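Local coordinates for bifunctional protein PutA (Bdellovibrio bacteriovorus, PDB 5UR2), which probably catalyses both steps of proline breakdown to glutamate, oxidising proline with a flavin and then glutamate semialdehyde with NAD(+), at residues Lys207-Trp211 against Phe473-Arg479; Leu493-Ile499 against Gln522-Gln528; Ala545-Lys550 against Ala656-Thr661; Leu893-Asn897 against Arg917-Glu923. All coordinates share one frame; numbering follows the deposited sequence.

Contact 1. Residues Lys207-Trp211 against Phe473-Arg479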
loop_
_atom_site.group_PDB
_atom_site.type_symbol
_atom_site.label_atom_id
_atom_site.label_comp_id
_atom_site.label_asym_id
_atom_site.label_seq_id
_atom_site.Cartn_x
_atom_site.Cartn_y
_atom_site.Cartn_z
ATOM N N LYS B 207 -4.858 -6.964 -42.688
ATOM C CA LYS B 207 -5.697 -7.280 -41.539
ATOM C C LYS B 207 -5.840 -8.792 -41.466
ATOM O O LYS B 207 -6.517 -9.400 -42.301
ATOM C CB LYS B 207 -7.058 -6.592 -41.655
ATOM C CG LYS B 207 -8.009 -6.905 -40.528
ATOM C CD LYS B 207 -7.501 -6.389 -39.169
ATOM C CE LYS B 207 -8.576 -6.630 -38.106
ATOM N NZ LYS B 207 -8.199 -6.161 -36.771
ATOM N N ASP B 208 -5.215 -9.389 -40.459
ATOM C CA ASP B 208 -5.138 -10.844 -40.385
ATOM C C ASP B 208 -6.508 -11.482 -40.216
ATOM O O ASP B 208 -6.764 -12.554 -40.774
ATOM C CB ASP B 208 -4.251 -11.259 -39.207
ATOM C CG ASP B 208 -4.572 -10.493 -37.927
ATOM O OD1 ASP B 208 -5.688 -9.928 -37.801
ATOM O OD2 ASP B 208 -3.714 -10.494 -37.016
ATOM N N ALA B 209 -7.409 -10.826 -39.476
ATOM C CA ALA B 209 -8.742 -11.378 -39.290
ATOM C C ALA B 209 -9.458 -11.513 -40.625
ATOM O O ALA B 209 -10.265 -12.432 -40.814
ATOM C CB ALA B 209 -9.541 -10.511 -38.310
ATOM N N ALA B 210 -9.136 -10.643 -41.573
ATOM C CA ALA B 210 -9.600 -10.779 -42.951
ATOM C C ALA B 210 -8.482 -11.362 -43.811
ATOM O O ALA B 210 -7.993 -10.744 -44.759
ATOM C CB ALA B 210 -10.076 -9.439 -43.489
ATOM N N TRP B 211 -8.084 -12.580 -43.427
ATOM C CA TRP B 211 -6.915 -13.235 -43.998
ATOM C C TRP B 211 -7.007 -13.329 -45.513
ATOM O O TRP B 211 -6.096 -12.897 -46.224
ATOM C CB TRP B 211 -6.768 -14.622 -43.393
ATOM C CG TRP B 211 -5.518 -15.356 -43.772
ATOM C CD1 TRP B 211 -5.368 -16.266 -44.790
ATOM C CD2 TRP B 211 -4.246 -15.274 -43.118
ATOM N NE1 TRP B 211 -4.087 -16.745 -44.804
ATOM C CE2 TRP B 211 -3.373 -16.152 -43.796
ATOM C CE3 TRP B 211 -3.758 -14.537 -42.023
ATOM C CZ2 TRP B 211 -2.039 -16.321 -43.417
ATOM C CZ3 TRP B 211 -2.435 -14.706 -41.649
ATOM C CH2 TRP B 211 -1.590 -15.591 -42.343
ATOM N N PHE B 473 -5.565 -13.332 -34.479
ATOM C CA PHE B 473 -6.471 -13.683 -35.570
ATOM C C PHE B 473 -5.746 -14.104 -36.844
ATOM O O PHE B 473 -6.412 -14.454 -37.837
ATOM C CB PHE B 473 -7.452 -12.537 -35.850
ATOM C CG PHE B 473 -8.623 -12.503 -34.879
ATOM C CD1 PHE B 473 -9.512 -13.564 -34.814
ATOM C CD2 PHE B 473 -8.833 -11.410 -34.045
ATOM C CE1 PHE B 473 -10.575 -13.548 -33.935
ATOM C CE2 PHE B 473 -9.902 -11.388 -33.160
ATOM C CZ PHE B 473 -10.771 -12.450 -33.105
ATOM N N ALA B 474 -4.409 -14.144 -36.826
ATOM C CA ALA B 474 -3.677 -14.813 -37.891
ATOM C C ALA B 474 -3.821 -16.336 -37.817
ATOM O O ALA B 474 -3.465 -17.031 -38.786
ATOM C CB ALA B 474 -2.196 -14.407 -37.844
ATOM N N VAL B 475 -4.309 -16.872 -36.695
ATOM C CA VAL B 475 -4.537 -18.313 -36.566
ATOM C C VAL B 475 -5.882 -18.666 -37.205
ATOM O O VAL B 475 -6.945 -18.222 -36.748
ATOM C CB VAL B 475 -4.488 -18.761 -35.097
ATOM C CG1 VAL B 475 -4.729 -20.262 -34.998
ATOM C CG2 VAL B 475 -3.144 -18.401 -34.457
ATOM N N LYS B 476 -5.842 -19.496 -38.243
ATOM C CA LYS B 476 -7.057 -19.799 -38.991
ATOM C C LYS B 476 -8.135 -20.412 -38.103
ATOM O O LYS B 476 -9.327 -20.123 -38.274
ATOM C CB LYS B 476 -6.726 -20.744 -40.141
ATOM C CG LYS B 476 -7.924 -21.155 -40.969
ATOM C CD LYS B 476 -7.482 -21.981 -42.164
ATOM C CE LYS B 476 -8.648 -22.281 -43.070
ATOM N NZ LYS B 476 -8.154 -22.923 -44.301
ATOM N N ALA B 477 -7.740 -21.276 -37.165
ATOM C CA ALA B 477 -8.717 -21.916 -36.289
ATOM C C ALA B 477 -9.476 -20.899 -35.443
ATOM O O ALA B 477 -10.645 -21.123 -35.104
ATOM C CB ALA B 477 -8.028 -22.943 -35.390
ATOM N N ASP B 478 -8.836 -19.788 -35.086
ATOM C CA ASP B 478 -9.516 -18.788 -34.275
ATOM C C ASP B 478 -10.462 -17.937 -35.115
ATOM O O ASP B 478 -11.537 -17.549 -34.639
ATOM C CB ASP B 478 -8.475 -17.961 -33.527
ATOM C CG ASP B 478 -7.835 -18.760 -32.393
ATOM O OD1 ASP B 478 -8.515 -19.676 -31.870
ATOM O OD2 ASP B 478 -6.664 -18.498 -32.048
ATOM N N ARG B 479 -10.099 -17.646 -36.368
ATOM C CA ARG B 479 -11.058 -17.003 -37.265
ATOM C C ARG B 479 -12.303 -17.873 -37.445
ATOM O O ARG B 479 -13.433 -17.366 -37.450
ATOM C CB ARG B 479 -10.407 -16.699 -38.626
ATOM C CG ARG B 479 -9.226 -15.733 -38.553
ATOM C CD ARG B 479 -8.792 -15.197 -39.928
ATOM N NE ARG B 479 -8.397 -16.266 -40.835
ATOM C CZ ARG B 479 -7.178 -16.810 -40.892
ATOM N NH1 ARG B 479 -6.196 -16.389 -40.098
ATOM N NH2 ARG B 479 -6.939 -17.787 -41.760
HETATM O O HOH W 1 -4.659 -10.800 -34.163
#

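Contact 2. Residues Leu493-Ile499 against Gln522-Gln528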
loop_
_atom_site.group_PDB
_atom_site.type_symbol
_atom_site.label_atom_id
_atom_site.label_comp_id
_atom_site.label_asym_id
_atom_site.label_seq_id
_atom_site.Cartn_x
_atom_site.Cartn_y
_atom_site.Cartn_z
ATOM N N LEU B 493 -31.000 -14.509 -32.379
ATOM C CA LEU B 493 -31.652 -13.209 -32.213
ATOM C C LEU B 493 -33.148 -13.318 -32.459
ATOM O O LEU B 493 -33.586 -14.124 -33.275
ATOM C CB LEU B 493 -31.050 -12.159 -33.151
ATOM C CG LEU B 493 -29.526 -12.037 -33.115
ATOM C CD1 LEU B 493 -29.043 -10.921 -34.025
ATOM C CD2 LEU B 493 -28.987 -11.869 -31.701
ATOM N N PRO B 494 -33.949 -12.529 -31.732
ATOM C CA PRO B 494 -33.489 -11.615 -30.695
ATOM C C PRO B 494 -33.341 -12.326 -29.354
ATOM O O PRO B 494 -34.048 -13.301 -29.120
ATOM C CB PRO B 494 -34.597 -10.562 -30.648
ATOM C CG PRO B 494 -35.848 -11.333 -30.997
ATOM C CD PRO B 494 -35.404 -12.398 -31.983
ATOM N N VAL B 495 -32.415 -11.856 -28.517
ATOM C CA VAL B 495 -32.208 -12.410 -27.182
ATOM C C VAL B 495 -33.190 -11.754 -26.218
ATOM O O VAL B 495 -33.227 -10.526 -26.096
ATOM C CB VAL B 495 -30.758 -12.202 -26.730
ATOM C CG1 VAL B 495 -30.552 -12.739 -25.331
ATOM C CG2 VAL B 495 -29.814 -12.881 -27.728
ATOM N N ASN B 496 -34.022 -12.566 -25.574
ATOM C CA ASN B 496 -34.943 -12.087 -24.553
ATOM C C ASN B 496 -34.220 -12.036 -23.213
ATOM O O ASN B 496 -33.776 -13.069 -22.707
ATOM C CB ASN B 496 -36.169 -12.988 -24.474
ATOM C CG ASN B 496 -36.994 -12.931 -25.729
ATOM O OD1 ASN B 496 -37.704 -11.954 -25.963
ATOM N ND2 ASN B 496 -36.890 -13.967 -26.565
ATOM N N VAL B 497 -34.097 -10.840 -22.643
ATOM C CA VAL B 497 -33.334 -10.627 -21.421
ATOM C C VAL B 497 -34.305 -10.336 -20.289
ATOM O O VAL B 497 -35.161 -9.451 -20.402
ATOM C CB VAL B 497 -32.301 -9.501 -21.582
ATOM C CG1 VAL B 497 -31.661 -9.182 -20.237
ATOM C CG2 VAL B 497 -31.212 -9.918 -22.592
ATOM N N ASN B 498 -34.159 -11.074 -19.200
ATOM C CA ASN B 498 -34.996 -10.906 -18.025
ATOM C C ASN B 498 -34.218 -10.214 -16.922
ATOM O O ASN B 498 -32.986 -10.247 -16.883
ATOM C CB ASN B 498 -35.513 -12.255 -17.520
ATOM C CG ASN B 498 -36.556 -12.840 -18.427
ATOM O OD1 ASN B 498 -37.398 -12.110 -18.961
ATOM N ND2 ASN B 498 -36.525 -14.164 -18.604
ATOM N N ILE B 499 -34.969 -9.567 -16.031
ATOM C CA ILE B 499 -34.429 -9.121 -14.757
ATOM C C ILE B 499 -34.092 -10.342 -13.910
ATOM O O ILE B 499 -34.807 -11.355 -13.947
ATOM C CB ILE B 499 -35.462 -8.225 -14.055
ATOM C CG1 ILE B 499 -35.889 -7.090 -14.974
ATOM C CG2 ILE B 499 -34.911 -7.673 -12.759
ATOM C CD1 ILE B 499 -37.335 -6.664 -14.746
ATOM N N GLN B 522 -32.435 -4.715 -37.648
ATOM C CA GLN B 522 -32.343 -6.002 -36.975
ATOM C C GLN B 522 -32.344 -5.778 -35.463
ATOM O O GLN B 522 -31.554 -4.976 -34.952
ATOM C CB GLN B 522 -31.071 -6.737 -37.427
ATOM C CG GLN B 522 -30.833 -8.088 -36.766
ATOM C CD GLN B 522 -29.566 -8.795 -37.259
ATOM O OE1 GLN B 522 -28.444 -8.342 -37.018
ATOM N NE2 GLN B 522 -29.747 -9.917 -37.951
ATOM N N ILE B 523 -33.235 -6.466 -34.753
ATOM C CA ILE B 523 -33.316 -6.365 -33.297
ATOM C C ILE B 523 -32.400 -7.405 -32.670
ATOM O O ILE B 523 -32.541 -8.601 -32.939
ATOM C CB ILE B 523 -34.752 -6.555 -32.791
ATOM C CG1 ILE B 523 -35.704 -5.522 -33.404
ATOM C CG2 ILE B 523 -34.775 -6.504 -31.273
ATOM C CD1 ILE B 523 -37.138 -5.694 -32.941
ATOM N N VAL B 524 -31.474 -6.957 -31.819
ATOM C CA VAL B 524 -30.561 -7.883 -31.148
ATOM C C VAL B 524 -31.113 -8.325 -29.795
ATOM O O VAL B 524 -31.038 -9.506 -29.446
ATOM C CB VAL B 524 -29.160 -7.244 -31.005
ATOM C CG1 VAL B 524 -28.251 -8.130 -30.165
ATOM C CG2 VAL B 524 -28.543 -7.021 -32.384
ATOM N N GLY B 525 -31.672 -7.404 -29.027
ATOM C CA GLY B 525 -32.203 -7.725 -27.711
ATOM C C GLY B 525 -33.580 -7.137 -27.487
ATOM O O GLY B 525 -33.882 -6.026 -27.936
ATOM N N LYS B 526 -34.413 -7.893 -26.787
ATOM C CA LYS B 526 -35.675 -7.407 -26.243
ATOM C C LYS B 526 -35.536 -7.441 -24.721
ATOM O O LYS B 526 -35.513 -8.522 -24.122
ATOM C CB LYS B 526 -36.851 -8.250 -26.743
ATOM C CG LYS B 526 -37.120 -8.085 -28.237
ATOM C CD LYS B 526 -38.297 -8.932 -28.722
ATOM C CE LYS B 526 -39.164 -8.195 -29.736
ATOM N NZ LYS B 526 -39.467 -6.795 -29.339
ATOM N N ILE B 527 -35.425 -6.263 -24.103
ATOM C CA ILE B 527 -34.999 -6.137 -22.707
ATOM C C ILE B 527 -36.201 -5.847 -21.825
ATOM O O ILE B 527 -36.878 -4.832 -22.016
ATOM C CB ILE B 527 -33.958 -5.020 -22.527
ATOM C CG1 ILE B 527 -32.892 -5.054 -23.631
ATOM C CG2 ILE B 527 -33.397 -5.063 -21.110
ATOM C CD1 ILE B 527 -32.135 -6.351 -23.731
ATOM N N GLN B 528 -36.437 -6.706 -20.830
ATOM C CA GLN B 528 -37.371 -6.381 -19.751
ATOM C C GLN B 528 -36.798 -5.217 -18.946
ATOM O O GLN B 528 -35.742 -5.360 -18.321
ATOM C CB GLN B 528 -37.576 -7.592 -18.829
ATOM C CG GLN B 528 -38.203 -8.838 -19.473
ATOM C CD GLN B 528 -39.669 -8.639 -19.872
ATOM O OE1 GLN B 528 -40.449 -7.998 -19.154
ATOM N NE2 GLN B 528 -40.042 -9.182 -21.027
#

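Contact 3. Residues Ala545-Lys550 against Ala656-Thr661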
loop_
_atom_site.group_PDB
_atom_site.type_symbol
_atom_site.label_atom_id
_atom_site.label_comp_id
_atom_site.label_asym_id
_atom_site.label_seq_id
_atom_site.Cartn_x
_atom_site.Cartn_y
_atom_site.Cartn_z
ATOM N N ALA B 545 -28.728 -10.298 1.506
ATOM C CA ALA B 545 -27.560 -11.104 1.188
ATOM C C ALA B 545 -26.295 -10.556 1.852
ATOM O O ALA B 545 -25.443 -11.334 2.296
ATOM C CB ALA B 545 -27.383 -11.175 -0.328
ATOM N N TYR B 546 -26.181 -9.232 1.982
ATOM C CA TYR B 546 -24.962 -8.656 2.546
ATOM C C TYR B 546 -24.693 -9.165 3.959
ATOM O O TYR B 546 -23.531 -9.327 4.345
ATOM C CB TYR B 546 -25.046 -7.130 2.522
ATOM C CG TYR B 546 -23.866 -6.460 3.174
ATOM C CD1 TYR B 546 -22.602 -6.539 2.610
ATOM C CD2 TYR B 546 -24.017 -5.761 4.366
ATOM C CE1 TYR B 546 -21.509 -5.952 3.217
ATOM C CE2 TYR B 546 -22.942 -5.149 4.975
ATOM C CZ TYR B 546 -21.683 -5.251 4.397
ATOM O OH TYR B 546 -20.599 -4.660 5.000
ATOM N N LYS B 547 -25.756 -9.465 4.713
ATOM C CA LYS B 547 -25.632 -9.901 6.106
ATOM C C LYS B 547 -24.781 -11.163 6.245
ATOM O O LYS B 547 -24.028 -11.304 7.217
ATOM C CB LYS B 547 -27.035 -10.135 6.682
ATOM C CG LYS B 547 -27.077 -10.576 8.121
ATOM C CD LYS B 547 -28.492 -10.974 8.540
ATOM C CE LYS B 547 -28.601 -11.134 10.062
ATOM N NZ LYS B 547 -28.062 -9.935 10.777
ATOM N N THR B 548 -24.868 -12.085 5.285
ATOM C CA THR B 548 -24.036 -13.284 5.322
ATOM C C THR B 548 -22.842 -13.215 4.377
ATOM O O THR B 548 -21.781 -13.761 4.696
ATOM C CB THR B 548 -24.872 -14.537 5.007
ATOM O OG1 THR B 548 -25.604 -14.341 3.786
ATOM C CG2 THR B 548 -25.850 -14.854 6.149
ATOM N N TRP B 549 -22.982 -12.565 3.224
ATOM C CA TRP B 549 -21.874 -12.506 2.276
ATOM C C TRP B 549 -20.671 -11.767 2.850
ATOM O O TRP B 549 -19.531 -12.111 2.531
ATOM C CB TRP B 549 -22.336 -11.840 0.982
ATOM C CG TRP B 549 -21.242 -11.583 -0.043
ATOM C CD1 TRP B 549 -20.688 -10.372 -0.364
ATOM C CD2 TRP B 549 -20.588 -12.553 -0.873
ATOM N NE1 TRP B 549 -19.735 -10.532 -1.332
ATOM C CE2 TRP B 549 -19.655 -11.863 -1.664
ATOM C CE3 TRP B 549 -20.705 -13.935 -1.030
ATOM C CZ2 TRP B 549 -18.855 -12.508 -2.605
ATOM C CZ3 TRP B 549 -19.893 -14.569 -1.951
ATOM C CH2 TRP B 549 -18.990 -13.856 -2.732
ATOM N N LYS B 550 -20.905 -10.745 3.682
ATOM C CA LYS B 550 -19.816 -9.979 4.284
ATOM C C LYS B 550 -18.936 -10.834 5.193
ATOM O O LYS B 550 -17.813 -10.425 5.521
ATOM C CB LYS B 550 -20.386 -8.802 5.075
ATOM C CG LYS B 550 -21.041 -9.199 6.419
ATOM C CD LYS B 550 -21.795 -8.011 7.033
ATOM C CE LYS B 550 -22.424 -8.384 8.366
ATOM N NZ LYS B 550 -23.290 -7.285 8.897
ATOM N N ALA B 656 -17.861 -6.916 -5.167
ATOM C CA ALA B 656 -18.230 -8.191 -4.569
ATOM C C ALA B 656 -17.044 -8.858 -3.884
ATOM O O ALA B 656 -17.183 -9.364 -2.760
ATOM C CB ALA B 656 -18.841 -9.110 -5.630
ATOM N N VAL B 657 -15.861 -8.855 -4.522
ATOM C CA VAL B 657 -14.735 -9.534 -3.888
ATOM C C VAL B 657 -14.367 -8.827 -2.592
ATOM O O VAL B 657 -13.883 -9.462 -1.647
ATOM C CB VAL B 657 -13.511 -9.645 -4.827
ATOM C CG1 VAL B 657 -12.633 -8.376 -4.755
ATOM C CG2 VAL B 657 -12.685 -10.863 -4.455
ATOM N N ALA B 658 -14.633 -7.521 -2.502
ATOM C CA ALA B 658 -14.395 -6.811 -1.251
ATOM C C ALA B 658 -15.424 -7.133 -0.179
ATOM O O ALA B 658 -15.316 -6.590 0.923
ATOM C CB ALA B 658 -14.379 -5.299 -1.491
ATOM N N GLY B 659 -16.392 -8.007 -0.448
ATOM C CA GLY B 659 -17.393 -8.352 0.537
ATOM C C GLY B 659 -18.684 -7.564 0.439
ATOM O O GLY B 659 -19.517 -7.659 1.344
ATOM N N ASN B 660 -18.844 -6.739 -0.582
ATOM C CA ASN B 660 -20.105 -6.030 -0.757
ATOM C C ASN B 660 -21.064 -6.845 -1.614
ATOM O O ASN B 660 -20.658 -7.753 -2.343
ATOM C CB ASN B 660 -19.860 -4.661 -1.384
ATOM C CG ASN B 660 -18.840 -3.851 -0.610
ATOM O OD1 ASN B 660 -19.164 -3.253 0.435
ATOM N ND2 ASN B 660 -17.594 -3.835 -1.103
ATOM N N THR B 661 -22.347 -6.517 -1.524
ATOM C CA THR B 661 -23.305 -7.033 -2.497
ATOM C C THR B 661 -23.606 -5.940 -3.518
ATOM O O THR B 661 -23.248 -4.772 -3.333
ATOM C CB THR B 661 -24.584 -7.548 -1.819
ATOM O OG1 THR B 661 -25.224 -6.495 -1.099
ATOM C CG2 THR B 661 -24.232 -8.674 -0.836
#

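Contact 4. Residues Leu893-Asn897 against Arg917-Glu923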
loop_
_atom_site.group_PDB
_atom_site.type_symbol
_atom_site.label_atom_id
_atom_site.label_comp_id
_atom_site.label_asym_id
_atom_site.label_seq_id
_atom_site.Cartn_x
_atom_site.Cartn_y
_atom_site.Cartn_z
ATOM N N LEU B 893 1.562 22.873 -24.635
ATOM C CA LEU B 893 1.153 22.471 -23.302
ATOM C C LEU B 893 -0.002 23.332 -22.800
ATOM O O LEU B 893 -0.972 22.799 -22.244
ATOM C CB LEU B 893 2.365 22.529 -22.370
ATOM C CG LEU B 893 3.298 21.337 -22.639
ATOM C CD1 LEU B 893 4.680 21.468 -21.983
ATOM C CD2 LEU B 893 2.624 20.098 -22.163
ATOM N N ASP B 894 0.061 24.653 -23.037
ATOM C CA ASP B 894 -1.020 25.554 -22.628
ATOM C C ASP B 894 -2.348 25.113 -23.223
ATOM O O ASP B 894 -3.363 25.028 -22.517
ATOM C CB ASP B 894 -0.728 26.994 -23.060
ATOM C CG ASP B 894 0.388 27.653 -22.258
ATOM O OD1 ASP B 894 0.751 27.146 -21.172
ATOM O OD2 ASP B 894 0.887 28.705 -22.723
ATOM N N ILE B 895 -2.359 24.841 -24.528
ATOM C CA ILE B 895 -3.571 24.351 -25.173
ATOM C C ILE B 895 -3.973 23.001 -24.599
ATOM O O ILE B 895 -5.152 22.767 -24.296
ATOM C CB ILE B 895 -3.382 24.293 -26.701
ATOM C CG1 ILE B 895 -3.259 25.713 -27.253
ATOM C CG2 ILE B 895 -4.533 23.542 -27.358
ATOM C CD1 ILE B 895 -2.864 25.764 -28.698
ATOM N N ALA B 896 -3.003 22.100 -24.414
ATOM C CA ALA B 896 -3.355 20.773 -23.924
ATOM C C ALA B 896 -4.002 20.850 -22.550
ATOM O O ALA B 896 -4.907 20.067 -22.250
ATOM C CB ALA B 896 -2.120 19.867 -23.895
ATOM N N ASN B 897 -3.585 21.806 -21.728
ATOM C CA ASN B 897 -4.062 21.946 -20.360
ATOM C C ASN B 897 -5.317 22.809 -20.228
ATOM O O ASN B 897 -5.791 23.006 -19.109
ATOM C CB ASN B 897 -2.950 22.539 -19.490
ATOM C CG ASN B 897 -1.859 21.541 -19.187
ATOM O OD1 ASN B 897 -2.102 20.331 -19.085
ATOM N ND2 ASN B 897 -0.640 22.036 -19.060
ATOM N N ARG B 917 9.501 17.852 -19.830
ATOM C CA ARG B 917 8.549 18.946 -19.603
ATOM C C ARG B 917 7.111 18.450 -19.651
ATOM O O ARG B 917 6.286 18.832 -18.810
ATOM C CB ARG B 917 8.735 20.066 -20.633
ATOM C CG ARG B 917 9.865 21.005 -20.336
ATOM C CD ARG B 917 9.686 22.288 -21.121
ATOM N NE ARG B 917 8.492 23.029 -20.694
ATOM C CZ ARG B 917 7.966 24.034 -21.385
ATOM N NH1 ARG B 917 8.521 24.406 -22.531
ATOM N NH2 ARG B 917 6.893 24.670 -20.938
ATOM N N VAL B 918 6.794 17.605 -20.634
ATOM C CA VAL B 918 5.455 17.052 -20.747
ATOM C C VAL B 918 5.139 16.215 -19.516
ATOM O O VAL B 918 4.024 16.266 -18.979
ATOM C CB VAL B 918 5.319 16.233 -22.050
ATOM C CG1 VAL B 918 3.958 15.483 -22.113
ATOM C CG2 VAL B 918 5.468 17.140 -23.271
ATOM N N LYS B 919 6.105 15.408 -19.065
ATOM C CA LYS B 919 5.887 14.611 -17.863
ATOM C C LYS B 919 5.549 15.490 -16.668
ATOM O O LYS B 919 4.662 15.160 -15.879
ATOM C CB LYS B 919 7.110 13.756 -17.561
ATOM C CG LYS B 919 7.214 12.498 -18.409
ATOM C CD LYS B 919 8.559 11.852 -18.125
ATOM C CE LYS B 919 8.793 10.599 -18.926
ATOM N NZ LYS B 919 10.228 10.202 -18.788
ATOM N N GLU B 920 6.233 16.618 -16.526
ATOM C CA GLU B 920 6.035 17.460 -15.355
ATOM C C GLU B 920 4.892 18.451 -15.508
ATOM O O GLU B 920 4.449 18.997 -14.497
ATOM C CB GLU B 920 7.319 18.234 -15.012
ATOM C CG GLU B 920 8.464 17.359 -14.505
ATOM N N GLU B 921 4.439 18.748 -16.733
ATOM C CA GLU B 921 3.493 19.843 -16.943
ATOM C C GLU B 921 2.166 19.454 -17.584
ATOM O O GLU B 921 1.215 20.235 -17.493
ATOM C CB GLU B 921 4.123 20.948 -17.809
ATOM C CG GLU B 921 5.373 21.565 -17.235
ATOM C CD GLU B 921 6.043 22.516 -18.220
ATOM O OE1 GLU B 921 5.312 23.277 -18.895
ATOM O OE2 GLU B 921 7.292 22.488 -18.341
ATOM N N LEU B 922 2.069 18.313 -18.258
ATOM C CA LEU B 922 0.798 17.936 -18.862
ATOM C C LEU B 922 -0.123 17.410 -17.771
ATOM O O LEU B 922 0.219 16.434 -17.098
ATOM C CB LEU B 922 1.000 16.887 -19.953
ATOM C CG LEU B 922 -0.271 16.515 -20.717
ATOM C CD1 LEU B 922 -0.901 17.770 -21.325
ATOM C CD2 LEU B 922 0.063 15.497 -21.804
ATOM N N GLU B 923 -1.289 18.046 -17.599
ATOM C CA GLU B 923 -2.206 17.719 -16.496
ATOM C C GLU B 923 -3.185 16.626 -16.935
ATOM O O GLU B 923 -4.313 16.886 -17.358
ATOM C CB GLU B 923 -2.932 18.982 -16.036
ATOM C CG GLU B 923 -1.983 20.041 -15.439
ATOM C CD GLU B 923 -2.594 21.451 -15.385
ATOM O OE1 GLU B 923 -3.695 21.661 -15.949
ATOM O OE2 GLU B 923 -1.974 22.349 -14.766
#

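Contact 1. Residues Lys207-Trp211 against Phe473-Arg479
A cation-pi stack between Trp211 and Arg479 joins the proline dehydrogenase barrel to the start of helix 476-491. The guanidinium of Arg479 lies flat on the indole, planes 5° apart and centres 4.2 Å apart, yet it is offset: Trp211 CB sits over the middle of the guanidinium, 3.3 Å from Arg479 CZ, while Arg479 NH2 reaches over the rim of the ring, 3.5 Å from Trp211 CG. Lys476 CA covers the opposite face of the guanidinium. The rotation of the guanidinium is fixed within its own segment: Arg479 NH1 donates a nearly straight bond of 3.0 Å to Phe473 O, which lies in the guanidinium plane. A bend at chi3 (-59°) turns the arginine chain so that Arg479 CD passes 3.3 Å from Ala209 O on its way to the indole.

Trp211 opens helix 211-232, which follows the second strand of the TIM barrel, and its NE1 is held by Glu251. On the other side Val475 is the N-cap of helix 476-491, so two helix starts meet here. Ala474 CB packs 3.8 Å from Trp211 CZ3, and Ala209 CB lies the same distance from Phe473 CB. A water bridges the segments on the Asp208 side, donating to Asp208 OD2 and accepting from Phe473 N at 2.7 Å. Farther out, the Phe473 ring meets Trp587 of helix 587-611, which Ala209 also touches.

Contact 2. Residues Leu493-Ile499 against Gln522-Gln528
Val497 and Ile527 lie side by side on two parallel strands, with Ile527 CD1 folded back to 3.8 Å from Val497 CB. On the other face Asn496 and Lys526 run alongside each other, and Pro494, after a cis peptide bond, sets its CG 4.1 Å from Lys526 CD. Leu493 lies beside Val524 but crosses the extended Gln522 chain at about a right angle, its CD1 3.9 Å from Gln522 CD; Gln522 OE1 is hydrogen-bonded to Asn516. Asn498 and Gln528 are also aligned, but Asn498 OD1 only touches Gln528 CG: the amides bond elsewhere, Asn498 ND2 to Glu505 and Gln528 OE1 to the Ser508 backbone.

Four nearly straight backbone bonds begin with Val495 N to Val524 O at 2.9 Å and end with Gln528 N to Val497 O. Val524 and Gly525 both face Arg514 of strand 511-516, a classic beta bulge, and Lys526 NZ pairs with Asp513. These central strands of a four-stranded sheet are flanked by 504-506 and 511-516, and Val495 and Val497 pack on Trp675 of helix 671-684.

Contact 3. Residues Ala545-Lys550 against Ala656-Thr661
Ala545 touches Thr661 through its methyl group, CB lying 4.1 Å from Thr661 CG2. One residue on, that same CG2 presses against the helix backbone, 3.5 Å from Tyr546 CA, while Thr661 OG1 is hydrogen-bonded to Ala542 O. The Tyr546 ring, turned away from its own backbone N (chi1 176°), swings alongside the opposing loop and meets Gly659 O at its edge, CE1 to O 3.2 Å; its hydroxyl reaches Ser631. A turn later Trp549 points its indole into the end of helix 646-657. There Trp549 NE1 donates to Ala656 O at 3.1 Å, with an N-H...O angle of 143° and the acceptor near the ring plane. Gly659 N reaches this oxygen from the other face of the carbonyl plane, so one buried acceptor serves two donors. Lys550 closes the segment, its CA 3.8 Å from Gly659 O. Gly659, at positive phi, forms a Schellman motif that ends helix 646-657 before strand 661-665, a helix-to-strand passage of the Rossmann-type NAD domain of aldehyde dehydrogenases.

Contact 4. Residues Leu893-Asn897 against Arg917-Glu923
Asn897 bridges the C-terminal ends of two helices, using both halves of its amide. Helix 912-921 is the crossover of a beta-alpha-beta unit joining the adjacent parallel strands 901-908 and 926-929, and helix 889-896 precedes the first of them. Asn897 OD1 accepts from Glu923 N at 2.8 Å in a nearly straight bond, while its ND2 donates to Glu921 O at 3.0 Å, with that oxygen tilted 20° out of the amide plane. The side chain thus binds the backbone on both sides of Leu922, the first residue to leave helix 912-921. The Glu923 carboxylate stacks on the amide, planes 29° apart, and its OE1 continues to Lys947 in a salt bridge.

Leu922 CD1 comes within 3.5 Å of Ala896 CB because the side chain extends opposite its backbone N (chi1 -175°). Leu893 CD2 lies 4.2 Å from Leu922 CB and reaches toward Val918. Leu893 CD1 instead meets charged groups: it sits over one face of the Arg917 guanidinium and 3.6 Å from Glu921 OE1.

Asp890 of helix 889-896 binds Arg917 NH1, tying the arginine back to the helix of Leu893. At the end of that helix, Arg785 bonds the carbonyls of Ile895 and Ala896. Lys919 forms a salt bridge with Glu972 of the second subunit. Within its own helix, Arg917 grips Glu921 side-on, one nitrogen to each oxygen, with NE 2.7 Å from Glu921 OE2 on the syn side.

How the contacts relate
Followed from the N terminus, the four contacts come in series: each closes before the next opens, and none nest or cross. Contact 1 spans the longest separation, 261 residues, returning the chain to the proline dehydrogenase barrel as helix 476-491 begins. That helix leads straight into strand 495-501 of contact 2, which closes a short, strand-rich excursion within one four-stranded sheet. Strand 523-528 then runs into helix 532-549, and contact 3 joins the end of that helix to the passage between helix 646-657 and strand 661-665. Contact 4 closes a loop of 19 residues that holds strand 901-908, tying helix 889-896 before it to helix 912-921 after it.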